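Local coordinates for protein phthiocerol synthesis polyketide synthase type I PpsC (Mycobacterium tuberculosis, PDB 7AHB) that probably loads extender units onto the acyl carrier protein through its acyltransferase domain, within a polyketide synthase of phthiocerol synthesis, at residues Arg65-Leu68 with Ala69-Ala73. Numbering follows the deposited sequence.
Sequences RQLL and ADEPA. With NA (sodium ion), chain Q.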
loop_
_atom_site.group_PDB
_atom_site.type_symbol
_atom_site.label_atom_id
_atom_site.label_comp_id
_atom_site.label_asym_id
_atom_site.label_seq_id
_atom_site.Cartn_x
_atom_site.Cartn_y
_atom_site.Cartn_z
ATOM N N ARG A 65 -8.746 16.478 7.209
ATOM C CA ARG A 65 -9.652 17.604 7.416
ATOM C C ARG A 65 -8.945 18.934 7.175
ATOM O O ARG A 65 -9.431 19.779 6.415
ATOM C CB ARG A 65 -10.234 17.543 8.826
ATOM C CG ARG A 65 -11.578 18.222 8.985
ATOM C CD ARG A 65 -12.306 17.695 10.249
ATOM N NE ARG A 65 -11.415 17.689 11.416
ATOM C CZ ARG A 65 -11.589 16.942 12.508
ATOM N NH1 ARG A 65 -12.624 16.112 12.606
ATOM N NH2 ARG A 65 -10.702 17.002 13.493
ATOM N N GLN A 66 -7.782 19.135 7.806
ATOM C CA GLN A 66 -7.073 20.397 7.603
ATOM C C GLN A 66 -6.471 20.468 6.204
ATOM O O GLN A 66 -6.334 21.559 5.641
ATOM C CB GLN A 66 -5.977 20.598 8.651
ATOM C CG GLN A 66 -6.464 21.109 10.010
ATOM C CD GLN A 66 -7.597 22.144 9.929
ATOM O OE1 GLN A 66 -7.411 23.272 9.440
ATOM N NE2 GLN A 66 -8.790 21.750 10.401
ATOM N N LEU A 67 -6.109 19.321 5.626
ATOM C CA LEU A 67 -5.617 19.325 4.254
ATOM C C LEU A 67 -6.687 19.856 3.310
ATOM O O LEU A 67 -6.410 20.684 2.438
ATOM C CB LEU A 67 -5.194 17.916 3.834
ATOM C CG LEU A 67 -3.932 17.333 4.471
ATOM C CD1 LEU A 67 -3.674 15.932 3.928
ATOM C CD2 LEU A 67 -2.732 18.230 4.234
ATOM N N LEU A 68 -7.929 19.384 3.475
ATOM C CA LEU A 68 -9.000 19.794 2.569
ATOM C C LEU A 68 -9.181 21.307 2.554
ATOM O O LEU A 68 -9.479 21.889 1.498
ATOM C CB LEU A 68 -10.292 19.094 2.969
ATOM C CG LEU A 68 -11.272 18.709 1.875
ATOM C CD1 LEU A 68 -10.638 17.779 0.865
ATOM C CD2 LEU A 68 -12.539 18.073 2.509
ATOM N N ALA A 69 -8.943 21.969 3.684
ATOM C CA ALA A 69 -9.152 23.403 3.770
ATOM C C ALA A 69 -7.920 24.224 3.433
ATOM O O ALA A 69 -8.066 25.390 3.059
ATOM C CB ALA A 69 -9.624 23.784 5.176
ATOM N N ASP A 70 -6.713 23.656 3.541
ATOM C CA ASP A 70 -5.487 24.442 3.442
ATOM C C ASP A 70 -4.590 24.071 2.266
ATOM O O ASP A 70 -3.599 24.764 2.022
ATOM C CB ASP A 70 -4.663 24.307 4.737
ATOM C CG ASP A 70 -5.392 24.846 5.956
ATOM O OD1 ASP A 70 -6.449 25.482 5.774
ATOM O OD2 ASP A 70 -4.915 24.632 7.099
ATOM N N GLU A 71 -4.903 23.009 1.535
ATOM C CA GLU A 71 -4.033 22.478 0.489
ATOM C C GLU A 71 -4.884 22.282 -0.754
ATOM O O GLU A 71 -5.483 21.213 -0.952
ATOM C CB GLU A 71 -3.364 21.184 0.941
ATOM C CG GLU A 71 -2.324 21.405 2.033
ATOM C CD GLU A 71 -1.140 22.260 1.555
ATOM O OE1 GLU A 71 -0.949 22.392 0.328
ATOM O OE2 GLU A 71 -0.405 22.802 2.408
ATOM N N PRO A 72 -4.955 23.305 -1.621
ATOM C CA PRO A 72 -5.859 23.224 -2.783
ATOM C C PRO A 72 -5.626 22.028 -3.679
ATOM O O PRO A 72 -6.599 21.479 -4.217
ATOM C CB PRO A 72 -5.598 24.550 -3.530
ATOM C CG PRO A 72 -5.146 25.493 -2.473
ATOM C CD PRO A 72 -4.383 24.662 -1.452
ATOM N N ALA A 73 -4.377 21.599 -3.859
ATOM C CA ALA A 73 -4.137 20.429 -4.698
ATOM C C ALA A 73 -4.798 19.190 -4.110
ATOM O O ALA A 73 -5.344 18.351 -4.836
ATOM C CB ALA A 73 -2.638 20.206 -4.869
HETATM NA NA NA Q . -1.849 22.067 -2.442
#
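Leu67 and Glu71 meet on the inner side of a helix end, where helix 65-70 ends and, after the single residue Glu71, helix 72-89 begins. The main link is backbone: Glu71 N donates to Leu67 O at 2.9 Å. The same oxygen takes a second bond from Asp70 N at 3.2 Å, so two successive N-H groups share one acceptor as the last turn runs out. Beside them, methyl CD2 of Leu67 packs obliquely on CG of Glu71 at 3.9 Å, and Leu120 and Leu123 of helix 106-126, with Phe74, close round the leucine. This is the tight side. On the exposed face, Gln66 and Asp70 run alongside each other, amide and carboxylate planes 68° apart. OE1 of Gln66 stays 3.7 Å from OD2 of Asp70, two acceptors with no bond between them, and the backbone bond from Asp70 N to Gln66 O is weak at 3.0 Å. Glu71 sits at the N-cap position of helix 72-89, yet its side chain reaches elsewhere: with CG beside its own backbone N (chi1 -70°) and a second bend at chi2 (-64°), OE1 lies 2.9 Å from the modelled sodium ion, a long contact for this metal, with Ala73 also beside the ion. Tyr127 hydrogen-bonds to that same OE1. A buried carboxylate hydrogen-bonded to Tyr127 and facing a loosely bound sodium is consistent with a charged group, its charge perhaps partly balanced by the ion where the two helices join.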